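Local atomic coordinates of protein SSD1 (Saccharomyces cerevisiae S288C, PDB entry 7AM1), a protein that binds mRNA, including its untranslated regions, and represses translation as a non-enzymatic member of the RNase II family. Residues G186-L191 and I755-H760; K720-M725 and I891-E896; L522-S527 and L626-M631; K590-F595 and V621-L626; F421-L426 and Q712-L717. All coordinates share one frame; numbering follows the deposited sequence.

Interaction 1 of 5, residues G186-L191 and I755-H760; sequences GQSLLL and IEKRVH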
# COMPACT_ATOMS: atom_id res chain seq x y z
N GLY A 186 12.68 8.36 1.36
CA GLY A 186 13.32 7.49 0.40
C GLY A 186 12.97 6.02 0.51
O GLY A 186 13.15 5.28 -0.45
N GLN A 187 12.48 5.59 1.67
CA GLN A 187 12.24 4.17 1.91
C GLN A 187 10.82 3.73 1.55
O GLN A 187 10.47 2.56 1.79
CB GLN A 187 12.57 3.85 3.37
CG GLN A 187 14.08 3.97 3.63
CD GLN A 187 14.46 3.78 5.08
OE1 GLN A 187 13.65 3.99 5.98
NE2 GLN A 187 15.71 3.39 5.31
N SER A 188 10.02 4.60 0.96
CA SER A 188 8.71 4.23 0.45
C SER A 188 8.58 4.71 -0.99
O SER A 188 9.34 5.57 -1.45
CB SER A 188 7.57 4.81 1.31
OG SER A 188 7.58 6.22 1.26
N LEU A 189 7.61 4.15 -1.71
CA LEU A 189 7.47 4.47 -3.12
C LEU A 189 6.94 5.88 -3.31
O LEU A 189 7.46 6.64 -4.14
CB LEU A 189 6.56 3.44 -3.79
CG LEU A 189 7.10 2.01 -3.75
CD1 LEU A 189 6.02 1.03 -4.16
CD2 LEU A 189 8.35 1.87 -4.62
N LEU A 190 5.91 6.26 -2.55
CA LEU A 190 5.32 7.59 -2.58
C LEU A 190 5.73 8.34 -1.32
O LEU A 190 6.48 7.84 -0.48
CB LEU A 190 3.80 7.49 -2.71
CG LEU A 190 3.27 6.59 -3.84
CD1 LEU A 190 1.73 6.59 -3.85
CD2 LEU A 190 3.81 6.98 -5.21
N LEU A 191 5.21 9.56 -1.18
CA LEU A 191 5.49 10.41 -0.02
C LEU A 191 4.27 10.45 0.90
O LEU A 191 3.16 10.75 0.44
CB LEU A 191 5.85 11.83 -0.44
CG LEU A 191 7.18 12.07 -1.13
CD1 LEU A 191 7.28 13.53 -1.55
CD2 LEU A 191 8.34 11.69 -0.23
N ILE A 755 6.83 6.15 -8.49
CA ILE A 755 7.37 6.74 -7.28
C ILE A 755 7.12 8.24 -7.27
O ILE A 755 6.93 8.88 -8.31
CB ILE A 755 8.89 6.47 -7.11
CG1 ILE A 755 9.69 7.05 -8.28
CG2 ILE A 755 9.13 4.97 -6.93
CD1 ILE A 755 11.20 6.88 -8.14
N GLU A 756 7.10 8.79 -6.06
CA GLU A 756 6.94 10.21 -5.81
C GLU A 756 8.00 10.59 -4.78
O GLU A 756 8.08 9.95 -3.73
CB GLU A 756 5.53 10.53 -5.29
CG GLU A 756 5.32 11.98 -4.90
CD GLU A 756 4.15 12.18 -3.94
OE1 GLU A 756 3.75 11.21 -3.25
OE2 GLU A 756 3.62 13.31 -3.89
N LYS A 757 8.81 11.59 -5.09
CA LYS A 757 9.94 11.96 -4.24
C LYS A 757 10.10 13.47 -4.23
O LYS A 757 9.49 14.18 -5.04
CB LYS A 757 11.23 11.28 -4.71
CG LYS A 757 11.23 9.77 -4.55
CD LYS A 757 11.46 9.36 -3.11
CE LYS A 757 10.86 8.00 -2.80
NZ LYS A 757 9.49 8.12 -2.22
N ARG A 758 10.94 13.95 -3.33
CA ARG A 758 11.06 15.38 -3.05
C ARG A 758 12.47 15.87 -3.35
O ARG A 758 13.45 15.33 -2.83
CB ARG A 758 10.70 15.66 -1.59
CG ARG A 758 10.88 17.11 -1.17
CD ARG A 758 10.15 17.39 0.13
NE ARG A 758 8.72 17.16 -0.02
CZ ARG A 758 7.87 16.94 0.97
NH1 ARG A 758 8.30 16.92 2.23
NH2 ARG A 758 6.58 16.75 0.71
N VAL A 759 12.55 16.92 -4.17
CA VAL A 759 13.80 17.63 -4.42
C VAL A 759 13.97 18.68 -3.34
O VAL A 759 13.08 19.51 -3.11
CB VAL A 759 13.80 18.26 -5.82
CG1 VAL A 759 15.08 19.07 -6.03
CG2 VAL A 759 13.65 17.19 -6.90
N HIS A 760 15.11 18.65 -2.66
CA HIS A 760 15.41 19.59 -1.58
C HIS A 760 16.41 20.64 -2.05
O HIS A 760 17.46 20.30 -2.60
CB HIS A 760 15.96 18.84 -0.36
CG HIS A 760 14.98 17.90 0.25
ND1 HIS A 760 14.03 18.31 1.17
CD2 HIS A 760 14.77 16.58 0.06
CE1 HIS A 760 13.29 17.28 1.52
NE2 HIS A 760 13.72 16.21 0.87

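Interaction 2 of 5, residues K720-M725 and I891-E896; sequences KTINDM and ILLRAE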
# COMPACT_ATOMS: atom_id res chain seq x y z
N LYS A 720 17.20 -1.74 -6.35
CA LYS A 720 18.23 -2.54 -6.99
C LYS A 720 18.22 -2.35 -8.50
O LYS A 720 19.29 -2.29 -9.13
CB LYS A 720 18.02 -4.00 -6.61
CG LYS A 720 19.00 -4.98 -7.23
CD LYS A 720 18.77 -6.35 -6.62
CE LYS A 720 19.05 -7.48 -7.60
NZ LYS A 720 18.02 -8.55 -7.49
N THR A 721 17.03 -2.27 -9.09
CA THR A 721 16.91 -2.11 -10.54
C THR A 721 17.37 -0.71 -10.96
O THR A 721 18.09 -0.56 -11.96
CB THR A 721 15.46 -2.35 -10.97
OG1 THR A 721 15.07 -3.70 -10.66
CG2 THR A 721 15.30 -2.13 -12.45
N ILE A 722 16.98 0.31 -10.20
CA ILE A 722 17.41 1.67 -10.51
C ILE A 722 18.93 1.76 -10.49
O ILE A 722 19.54 2.44 -11.32
CB ILE A 722 16.76 2.66 -9.53
CG1 ILE A 722 15.29 2.86 -9.87
CG2 ILE A 722 17.51 3.98 -9.54
CD1 ILE A 722 14.48 3.53 -8.78
N ASN A 723 19.57 1.09 -9.53
CA ASN A 723 21.02 1.18 -9.43
C ASN A 723 21.73 0.33 -10.48
O ASN A 723 22.84 0.66 -10.90
CB ASN A 723 21.49 0.77 -8.03
CG ASN A 723 21.23 1.85 -7.00
OD1 ASN A 723 20.96 3.00 -7.33
ND2 ASN A 723 21.32 1.47 -5.73
N ASP A 724 21.10 -0.77 -10.89
CA ASP A 724 21.67 -1.59 -11.96
C ASP A 724 21.55 -0.88 -13.30
O ASP A 724 22.46 -0.95 -14.13
CB ASP A 724 20.97 -2.94 -11.99
CG ASP A 724 21.47 -3.85 -13.10
OD1 ASP A 724 21.27 -3.52 -14.28
OD2 ASP A 724 22.04 -4.92 -12.78
N MET A 725 20.44 -0.16 -13.52
CA MET A 725 20.30 0.63 -14.74
C MET A 725 21.34 1.73 -14.82
O MET A 725 21.75 2.12 -15.92
CB MET A 725 18.89 1.22 -14.80
CG MET A 725 17.79 0.19 -15.05
SD MET A 725 16.13 0.84 -14.81
CE MET A 725 15.97 2.02 -16.14
N ILE A 891 15.25 15.04 -13.89
CA ILE A 891 15.53 14.65 -12.51
C ILE A 891 16.60 13.57 -12.51
O ILE A 891 16.51 12.60 -13.28
CB ILE A 891 14.26 14.15 -11.79
CG1 ILE A 891 13.28 15.30 -11.55
CG2 ILE A 891 14.61 13.45 -10.48
CD1 ILE A 891 13.84 16.44 -10.73
N LEU A 892 17.60 13.74 -11.65
CA LEU A 892 18.57 12.69 -11.37
C LEU A 892 18.01 11.79 -10.28
O LEU A 892 17.56 12.27 -9.24
CB LEU A 892 19.90 13.31 -10.95
CG LEU A 892 20.60 14.13 -12.04
CD1 LEU A 892 21.43 15.25 -11.44
CD2 LEU A 892 21.47 13.23 -12.90
N LEU A 893 18.02 10.48 -10.53
CA LEU A 893 17.37 9.51 -9.67
C LEU A 893 18.37 8.47 -9.20
O LEU A 893 19.12 7.91 -10.02
CB LEU A 893 16.19 8.84 -10.39
CG LEU A 893 15.51 7.67 -9.68
CD1 LEU A 893 14.81 8.12 -8.41
CD2 LEU A 893 14.52 6.98 -10.61
N ARG A 894 18.41 8.24 -7.89
CA ARG A 894 19.33 7.32 -7.26
C ARG A 894 18.67 6.61 -6.10
O ARG A 894 17.73 7.12 -5.48
CB ARG A 894 20.57 8.05 -6.74
CG ARG A 894 21.84 7.64 -7.38
CD ARG A 894 22.94 8.52 -6.85
NE ARG A 894 23.30 8.19 -5.48
CZ ARG A 894 24.30 7.38 -5.14
NH1 ARG A 894 24.54 7.14 -3.86
NH2 ARG A 894 25.06 6.82 -6.07
N ALA A 895 19.20 5.43 -5.78
CA ALA A 895 18.91 4.71 -4.54
C ALA A 895 20.18 4.70 -3.69
O ALA A 895 21.17 4.06 -4.07
CB ALA A 895 18.42 3.29 -4.82
N GLU A 896 20.16 5.41 -2.56
CA GLU A 896 21.30 5.43 -1.64
C GLU A 896 21.35 4.10 -0.89
O GLU A 896 20.38 3.74 -0.22
CB GLU A 896 21.19 6.56 -0.62
CG GLU A 896 20.75 7.91 -1.15
CD GLU A 896 21.80 8.63 -1.95
OE1 GLU A 896 22.94 8.11 -2.05
OE2 GLU A 896 21.49 9.71 -2.49

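Interaction 3 of 5, residues L522-S527 and L626-M631; sequences LSLLES and LLFKTM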
# COMPACT_ATOMS: atom_id res chain seq x y z
N LEU A 522 -7.89 3.16 -11.73
CA LEU A 522 -7.30 3.81 -10.56
C LEU A 522 -6.58 2.74 -9.74
O LEU A 522 -7.14 2.14 -8.83
CB LEU A 522 -8.36 4.53 -9.75
CG LEU A 522 -9.10 5.63 -10.53
CD1 LEU A 522 -10.22 6.21 -9.68
CD2 LEU A 522 -8.13 6.74 -10.98
N SER A 523 -5.31 2.51 -10.08
CA SER A 523 -4.55 1.44 -9.46
C SER A 523 -4.31 1.70 -7.98
O SER A 523 -4.31 0.76 -7.17
CB SER A 523 -3.22 1.25 -10.18
OG SER A 523 -2.48 0.21 -9.58
N LEU A 524 -4.09 2.96 -7.61
CA LEU A 524 -3.80 3.25 -6.21
C LEU A 524 -5.05 3.09 -5.35
O LEU A 524 -4.98 2.56 -4.23
CB LEU A 524 -3.20 4.66 -6.08
CG LEU A 524 -1.89 4.89 -6.84
CD1 LEU A 524 -1.37 6.31 -6.65
CD2 LEU A 524 -0.81 3.89 -6.46
N LEU A 525 -6.21 3.51 -5.85
CA LEU A 525 -7.43 3.32 -5.07
C LEU A 525 -7.72 1.84 -4.86
O LEU A 525 -8.15 1.43 -3.78
CB LEU A 525 -8.61 4.02 -5.73
CG LEU A 525 -8.52 5.54 -5.90
CD1 LEU A 525 -9.92 6.13 -6.07
CD2 LEU A 525 -7.79 6.22 -4.76
N GLU A 526 -7.46 1.00 -5.87
CA GLU A 526 -7.61 -0.44 -5.68
C GLU A 526 -6.78 -0.92 -4.49
O GLU A 526 -7.26 -1.73 -3.68
CB GLU A 526 -7.21 -1.19 -6.96
CG GLU A 526 -6.84 -2.67 -6.78
CD GLU A 526 -7.98 -3.56 -6.32
OE1 GLU A 526 -9.15 -3.11 -6.32
OE2 GLU A 526 -7.71 -4.73 -5.99
N SER A 527 -5.56 -0.40 -4.34
CA SER A 527 -4.67 -0.87 -3.28
C SER A 527 -5.14 -0.43 -1.90
O SER A 527 -4.64 -0.96 -0.90
CB SER A 527 -3.22 -0.40 -3.53
OG SER A 527 -3.03 0.95 -3.17
N LEU A 626 -2.29 12.30 -5.22
CA LEU A 626 -2.74 13.24 -4.20
C LEU A 626 -3.98 12.73 -3.47
O LEU A 626 -4.08 12.83 -2.24
CB LEU A 626 -3.01 14.61 -4.83
CG LEU A 626 -1.81 15.30 -5.47
CD1 LEU A 626 -2.22 16.62 -6.10
CD2 LEU A 626 -0.70 15.52 -4.46
N LEU A 627 -4.95 12.20 -4.22
CA LEU A 627 -6.16 11.67 -3.61
C LEU A 627 -5.83 10.48 -2.71
O LEU A 627 -6.32 10.40 -1.57
CB LEU A 627 -7.15 11.26 -4.70
CG LEU A 627 -8.45 10.62 -4.22
CD1 LEU A 627 -9.20 11.55 -3.29
CD2 LEU A 627 -9.32 10.25 -5.41
N PHE A 628 -4.97 9.58 -3.18
CA PHE A 628 -4.62 8.38 -2.43
C PHE A 628 -4.07 8.72 -1.05
O PHE A 628 -4.31 7.98 -0.09
CB PHE A 628 -3.62 7.58 -3.27
CG PHE A 628 -3.03 6.40 -2.56
CD1 PHE A 628 -3.75 5.23 -2.40
CD2 PHE A 628 -1.72 6.44 -2.10
CE1 PHE A 628 -3.20 4.14 -1.77
CE2 PHE A 628 -1.17 5.35 -1.46
CZ PHE A 628 -1.90 4.20 -1.29
N LYS A 629 -3.36 9.85 -0.94
CA LYS A 629 -2.74 10.21 0.32
C LYS A 629 -3.74 10.64 1.38
O LYS A 629 -3.40 10.63 2.57
CB LYS A 629 -1.78 11.39 0.13
CG LYS A 629 -0.60 11.14 -0.73
CD LYS A 629 0.23 12.41 -0.77
CE LYS A 629 1.40 12.27 -1.69
NZ LYS A 629 2.42 13.27 -1.33
N THR A 630 -4.95 11.00 1.00
CA THR A 630 -5.92 11.51 1.96
C THR A 630 -6.70 10.40 2.66
O THR A 630 -7.51 10.71 3.53
CB THR A 630 -6.89 12.47 1.27
OG1 THR A 630 -7.73 11.74 0.37
CG2 THR A 630 -6.14 13.55 0.51
N MET A 631 -6.46 9.14 2.31
CA MET A 631 -7.33 8.08 2.76
C MET A 631 -6.58 6.93 3.40
O MET A 631 -5.53 6.51 2.89
CB MET A 631 -8.15 7.53 1.59
CG MET A 631 -9.37 8.36 1.29
SD MET A 631 -10.37 7.61 0.01
CE MET A 631 -9.32 7.88 -1.42

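Interaction 4 of 5, residues K590-F595 and V621-L626; sequences KKIQNF and VGIEIL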
# COMPACT_ATOMS: atom_id res chain seq x y z
N LYS A 590 -7.96 22.15 -2.81
CA LYS A 590 -7.13 23.32 -3.09
C LYS A 590 -6.03 22.99 -4.09
O LYS A 590 -5.74 23.79 -4.99
CB LYS A 590 -6.52 23.85 -1.79
CG LYS A 590 -7.55 24.35 -0.79
N LYS A 591 -5.42 21.81 -3.96
CA LYS A 591 -4.35 21.43 -4.88
C LYS A 591 -4.87 21.36 -6.31
O LYS A 591 -4.29 21.97 -7.22
CB LYS A 591 -3.75 20.09 -4.45
CG LYS A 591 -2.92 20.15 -3.18
CD LYS A 591 -2.57 18.75 -2.68
CE LYS A 591 -1.75 18.81 -1.40
NZ LYS A 591 -1.35 17.44 -0.94
N ILE A 592 -5.95 20.61 -6.54
CA ILE A 592 -6.43 20.44 -7.91
C ILE A 592 -6.98 21.75 -8.46
O ILE A 592 -6.97 21.97 -9.68
CB ILE A 592 -7.48 19.31 -7.98
CG1 ILE A 592 -8.73 19.68 -7.17
CG2 ILE A 592 -6.88 18.02 -7.47
CD1 ILE A 592 -9.87 18.70 -7.36
N GLN A 593 -7.47 22.63 -7.59
CA GLN A 593 -7.91 23.94 -8.06
C GLN A 593 -6.72 24.79 -8.48
O GLN A 593 -6.79 25.50 -9.49
CB GLN A 593 -8.74 24.62 -6.97
CG GLN A 593 -10.15 24.07 -6.85
CD GLN A 593 -11.01 24.83 -5.87
OE1 GLN A 593 -10.50 25.48 -4.95
NE2 GLN A 593 -12.32 24.77 -6.06
N ASN A 594 -5.62 24.72 -7.74
CA ASN A 594 -4.40 25.37 -8.19
C ASN A 594 -3.97 24.82 -9.55
O ASN A 594 -3.47 25.57 -10.40
CB ASN A 594 -3.28 25.19 -7.17
CG ASN A 594 -3.55 25.92 -5.87
OD1 ASN A 594 -4.38 26.83 -5.81
ND2 ASN A 594 -2.84 25.54 -4.81
N PHE A 595 -4.17 23.52 -9.77
CA PHE A 595 -3.87 22.93 -11.07
C PHE A 595 -4.79 23.45 -12.16
O PHE A 595 -4.44 23.35 -13.35
CB PHE A 595 -3.99 21.40 -11.01
CG PHE A 595 -2.97 20.73 -10.12
CD1 PHE A 595 -1.81 21.38 -9.73
CD2 PHE A 595 -3.18 19.43 -9.68
CE1 PHE A 595 -0.88 20.74 -8.92
CE2 PHE A 595 -2.26 18.79 -8.88
CZ PHE A 595 -1.11 19.45 -8.50
N VAL A 621 -2.54 10.65 -13.23
CA VAL A 621 -1.82 9.85 -12.24
C VAL A 621 -1.43 10.71 -11.05
O VAL A 621 -1.57 10.30 -9.89
CB VAL A 621 -0.59 9.20 -12.89
CG1 VAL A 621 0.38 8.68 -11.83
CG2 VAL A 621 -1.03 8.08 -13.83
N GLY A 622 -0.94 11.92 -11.31
CA GLY A 622 -0.54 12.80 -10.23
C GLY A 622 -1.69 13.14 -9.30
O GLY A 622 -1.53 13.13 -8.08
N ILE A 623 -2.86 13.43 -9.87
CA ILE A 623 -4.01 13.76 -9.03
C ILE A 623 -4.46 12.53 -8.25
O ILE A 623 -4.87 12.64 -7.09
CB ILE A 623 -5.13 14.36 -9.89
CG1 ILE A 623 -4.66 15.73 -10.41
CG2 ILE A 623 -6.44 14.46 -9.10
CD1 ILE A 623 -5.70 16.51 -11.19
N GLU A 624 -4.38 11.34 -8.85
CA GLU A 624 -4.70 10.14 -8.10
C GLU A 624 -3.75 9.96 -6.92
O GLU A 624 -4.18 9.59 -5.82
CB GLU A 624 -4.65 8.90 -8.99
CG GLU A 624 -5.14 7.63 -8.28
CD GLU A 624 -4.94 6.36 -9.08
OE1 GLU A 624 -4.47 6.45 -10.24
OE2 GLU A 624 -5.24 5.28 -8.54
N ILE A 625 -2.46 10.22 -7.12
CA ILE A 625 -1.50 10.13 -6.02
C ILE A 625 -1.94 11.05 -4.89
O ILE A 625 -1.99 10.65 -3.72
CB ILE A 625 -0.07 10.46 -6.50
CG1 ILE A 625 0.47 9.32 -7.37
CG2 ILE A 625 0.85 10.70 -5.31
CD1 ILE A 625 1.75 9.66 -8.14
N LEU A 626 -2.29 12.30 -5.22
CA LEU A 626 -2.74 13.24 -4.20
C LEU A 626 -3.98 12.73 -3.47
O LEU A 626 -4.08 12.83 -2.24
CB LEU A 626 -3.01 14.61 -4.83
CG LEU A 626 -1.81 15.30 -5.47
CD1 LEU A 626 -2.22 16.62 -6.10
CD2 LEU A 626 -0.70 15.52 -4.46
O HOH W 1 -3.70 15.57 -1.29

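Interaction 5 of 5, residues F421-L426 and Q712-L717; sequences FMPQKL and QAIHLL. With 1PE (pentaethylene glycol), chain E.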
# COMPACT_ATOMS: atom_id res chain seq x y z
N PHE A 421 2.15 -11.44 -1.03
CA PHE A 421 2.65 -11.50 -2.40
C PHE A 421 3.72 -10.42 -2.58
O PHE A 421 3.43 -9.23 -2.47
CB PHE A 421 1.51 -11.33 -3.40
CG PHE A 421 0.44 -12.36 -3.24
CD1 PHE A 421 0.52 -13.58 -3.89
CD2 PHE A 421 -0.64 -12.13 -2.40
CE1 PHE A 421 -0.46 -14.53 -3.73
CE2 PHE A 421 -1.63 -13.09 -2.25
CZ PHE A 421 -1.54 -14.29 -2.91
N MET A 422 4.94 -10.86 -2.86
CA MET A 422 6.07 -10.00 -3.15
C MET A 422 6.66 -10.40 -4.49
O MET A 422 6.52 -11.55 -4.91
CB MET A 422 7.13 -10.12 -2.05
CG MET A 422 6.63 -9.68 -0.69
SD MET A 422 7.69 -10.17 0.67
CE MET A 422 7.54 -11.95 0.62
N PRO A 423 7.31 -9.47 -5.20
CA PRO A 423 7.92 -9.87 -6.48
C PRO A 423 8.89 -11.03 -6.32
O PRO A 423 8.96 -11.91 -7.19
CB PRO A 423 8.64 -8.59 -6.93
CG PRO A 423 7.95 -7.47 -6.20
CD PRO A 423 7.53 -8.05 -4.89
N GLN A 424 9.62 -11.07 -5.20
CA GLN A 424 10.65 -12.06 -4.96
C GLN A 424 10.11 -13.37 -4.41
O GLN A 424 10.76 -14.41 -4.58
CB GLN A 424 11.67 -11.54 -3.94
CG GLN A 424 12.33 -10.23 -4.28
CD GLN A 424 11.50 -9.05 -3.83
OE1 GLN A 424 10.28 -9.15 -3.71
NE2 GLN A 424 12.16 -7.92 -3.58
N LYS A 425 8.95 -13.35 -3.76
CA LYS A 425 8.49 -14.52 -3.02
C LYS A 425 7.01 -14.36 -2.72
O LYS A 425 6.47 -13.25 -2.72
CB LYS A 425 9.27 -14.63 -1.70
CG LYS A 425 9.45 -16.03 -1.15
CD LYS A 425 9.62 -15.98 0.37
CE LYS A 425 9.91 -17.36 0.95
NZ LYS A 425 10.25 -17.30 2.41
N LEU A 426 6.35 -15.49 -2.46
CA LEU A 426 4.97 -15.48 -2.01
C LEU A 426 4.87 -16.39 -0.79
O LEU A 426 5.60 -17.38 -0.66
CB LEU A 426 3.98 -15.94 -3.09
CG LEU A 426 3.87 -17.43 -3.45
CD1 LEU A 426 3.01 -18.18 -2.43
CD2 LEU A 426 3.29 -17.62 -4.85
N GLN A 712 7.04 -2.89 0.41
CA GLN A 712 8.43 -2.85 0.85
C GLN A 712 9.30 -3.72 -0.04
O GLN A 712 10.45 -3.37 -0.35
CB GLN A 712 8.52 -3.29 2.31
CG GLN A 712 8.09 -2.21 3.29
CD GLN A 712 7.88 -2.72 4.70
OE1 GLN A 712 8.20 -3.87 5.01
NE2 GLN A 712 7.31 -1.88 5.55
N ALA A 713 8.79 -4.88 -0.45
CA ALA A 713 9.55 -5.77 -1.32
C ALA A 713 9.65 -5.21 -2.73
O ALA A 713 10.70 -5.32 -3.37
CB ALA A 713 8.91 -7.16 -1.31
N ILE A 714 8.58 -4.59 -3.23
CA ILE A 714 8.67 -3.88 -4.50
C ILE A 714 9.74 -2.80 -4.43
O ILE A 714 10.60 -2.68 -5.31
CB ILE A 714 7.31 -3.27 -4.88
CG1 ILE A 714 6.29 -4.35 -5.21
CG2 ILE A 714 7.49 -2.30 -6.04
CD1 ILE A 714 4.87 -3.82 -5.31
N HIS A 715 9.69 -1.98 -3.38
CA HIS A 715 10.62 -0.88 -3.23
C HIS A 715 12.05 -1.38 -3.22
O HIS A 715 12.94 -0.78 -3.84
CB HIS A 715 10.31 -0.12 -1.93
CG HIS A 715 11.28 0.97 -1.61
ND1 HIS A 715 12.44 0.75 -0.89
CD2 HIS A 715 11.26 2.29 -1.89
CE1 HIS A 715 13.09 1.88 -0.75
NE2 HIS A 715 12.40 2.84 -1.35
N LEU A 716 12.29 -2.50 -2.54
CA LEU A 716 13.63 -3.08 -2.46
C LEU A 716 14.13 -3.46 -3.84
O LEU A 716 15.24 -3.08 -4.24
CB LEU A 716 13.59 -4.28 -1.52
CG LEU A 716 14.87 -5.07 -1.25
CD1 LEU A 716 15.89 -4.19 -0.53
CD2 LEU A 716 14.54 -6.31 -0.42
N LEU A 717 13.33 -4.22 -4.60
CA LEU A 717 13.75 -4.66 -5.92
C LEU A 717 13.85 -3.49 -6.90
O LEU A 717 14.71 -3.50 -7.79
CB LEU A 717 12.79 -5.71 -6.45
CG LEU A 717 13.14 -6.38 -7.77
CD1 LEU A 717 14.55 -6.94 -7.74
CD2 LEU A 717 12.12 -7.48 -8.08
C15 1PE E . 13.58 -15.53 2.49
OH6 1PE E . 13.01 -16.50 1.67
C16 1PE E . 13.43 -15.85 -0.60
C26 1PE E . 13.76 -16.82 0.54
OH7 1PE E . 13.07 -16.57 -1.74

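Interaction 1 of 5, residues G186-L191 and I755-H760
The ammonium of K757 is the hub of this contact. K757 NZ bonds S188 O at 2.7 Å and E756 O of its own strand at 2.8 Å, and E185 O also accepts from it. K757 NZ also makes a weak bond to L189 O (3.2 Å). Strand 755-760 is an outermost strand of the five-stranded antiparallel sheet in the C-terminal OB-type domain. The loop after helix 175-186 lies against it. This loop belongs to a long insertion within the N-terminal sheet. L189 O also accepts E756 N at 2.9 Å, at an N-H...O angle of 164°. E756 OE1 takes L191 N at 3.0 Å, from above the carboxylate plane, while OE2 pairs with K629. The K757 chain bends at chi2 and chi4 and brings NZ back to carbonyls of loop and strand, which should suit a buried ammonium. R758 is salt-bridged to D747, and R758 NH2 lies 4.0 Å from L191 CD1.

Interaction 2 of 5, residues K720-M725 and I891-E896
I722, A895 and N723 carry most of this contact between helix 689-725 and strand 888-896. N723 sets its amide beside the backbone of A895. CG sits beside the backbone N (chi1 -76°), and the amide turns back to the strand. N723 ND2 gives a bond to A895 O at 3.1 Å, with an N-H...O angle of 157° and the acceptor close to the amide plane. N723 OD1 takes A895 N in a weak bond of 3.4 Å. One amide thus meets both the donor and the acceptor of one strand residue, and N808 ND2 also bonds A895 O. The A895 methyl points to the helix, with CB 3.5 Å from N723 ND2. The strand lies next to the last one of an antiparallel five-stranded sheet, consistent with the S1-type OB fold that closes RNase II family proteins. The axes of 720-725 and 891-896 pass 7.4 Å apart, at 121° between their directions. I722 crosses L893 at about a right angle, and I722 CD1 rests 3.9 Å from L893 CD2. L732 and L904 of the neighbouring strands also touch I722. R894 NH1 makes a salt bridge to E896 OE1 at 2.6 Å.

Interaction 3 of 5, residues L522-S527 and L626-M631
F628 is the main bump here, and it fits a hollow made by L524 and S527 on helix 523-529. Its CG is anti to the backbone N (chi1 173°), which carries the root of the ring toward that helix. F628 CD1 lies 3.8 Å from L524 CB. F628 CE1 comes 3.4 Å from L524 O and 3.5 Å from S527 OG, so one corner of the ring faces this pair of oxygens. Both meet the ring obliquely. A second bump is L525, whose two methyls part to meet two neighbours. L525 CD1 reaches L627 CD2 at 4.2 Å, and L525 CD2 reaches M631 CE at 4.0 Å. M631 bends at chi3 (-71°), which sets CE for this meeting. Both segments belong to the RNB domain, and 626-631 spans the end of helix 617-629 and the loop after it. Beyond the contact, E624 OE2 of that helix accepts L524 N. S527 OG donates to L524 O at 2.7 Å, in the carbonyl plane and on a lone pair. No hydrogen bond crosses between the segments. The oxygens beside the ring bond each other within one helix, so between the two segments the join rests on shape and apolar surface.

Interaction 4 of 5, residues K590-F595 and V621-L626
Helices 582-595 and 617-629 run nearly antiparallel, at 160°, with I592 and I623 near each other and the axes of the short segments 11.0 Å apart. Both belong to the helical part of the RNB domain, and helix 604-612 lies between them in sequence. Side chains fill the gap between the backbones. I592 and I623 cross at about a right angle, CG2 to CG2 at 3.9 Å. F595 and I623 slide past each other in opposite directions, with I623 CG1 at the ring edge, 4.1 Å from F595 CD2. L626 meets F595 tip to tip, CD1 to CE2 at 3.5 Å. F595 has K591 O of its own helix 3.4 Å above one ring face, toward the rim. F588, earlier in helix 582-595, also touches I623 and L626. The K591 chain is extended beyond CG, and its CD packs 4.0 Å from L626 CD1. At its end a water accepts from K591 NZ at 3.0 Å and donates to L626 O at 2.9 Å.

Interaction 5 of 5, residues F421-L426 and Q712-L717
M422, P423 and Q424 lie against helix 689-725. P423 and Q424 point to it, and M422 runs alongside. The A713 methyl touches two of them. A713 CB is 3.5 Å from M422 CG, a tight carbon pair, and 3.4 Å from Q424 OE1. P423 crosses I714 at about a right angle, with its CG 3.7 Å from I714 CG1. The next ring carbon, P423 CB, meets L717 CD2 at 3.8 Å. Q424 slides past L717 in the opposite direction. A bend at chi2 (85°) turns CD of Q424, and Q424 NE2 donates to A713 O at 3.0 Å, with an N-H...O angle of 159°. The donor stands above the carbonyl plane of A713, while L717 N reaches the same oxygen from the other face. A713 O thus keeps its helix bond and takes a second donor. Q424 OE1 is buried here without a partner in the model. K425 NZ bonds OH6 of a pentaethylene glycol, probably from the crystallisation liquor, at 3.0 Å. M422 and K425 exchange two backbone bonds. This closes a type I beta turn with P423 and Q424 at its corners, a tight hairpin loop of the RNB domain set against the long helix.

Overall arrangement
Interaction 1 is the meeting point of the set, touching the other four. It shares the C-terminal sheet with interaction 2, their centres 13 Å apart. The K629 to E756 salt bridge joins it to interaction 3, and a probable hydrogen bond from H715 to G186 O joins it to interaction 5. Interactions 3 and 4 share L626 and helix 617-629 within the RNB domain, with centres 12 Å apart. Interactions 2 and 5 use successive parts of helix 689-725, whose later part passes the RNB hairpin loop and then the sheet. Along the chain, interactions 3, 4 and 5 fall within the span of interaction 1, and interaction 2 crosses it. An N-terminal insertion, the RNB domain and the C-terminal domain are thus packed into one body.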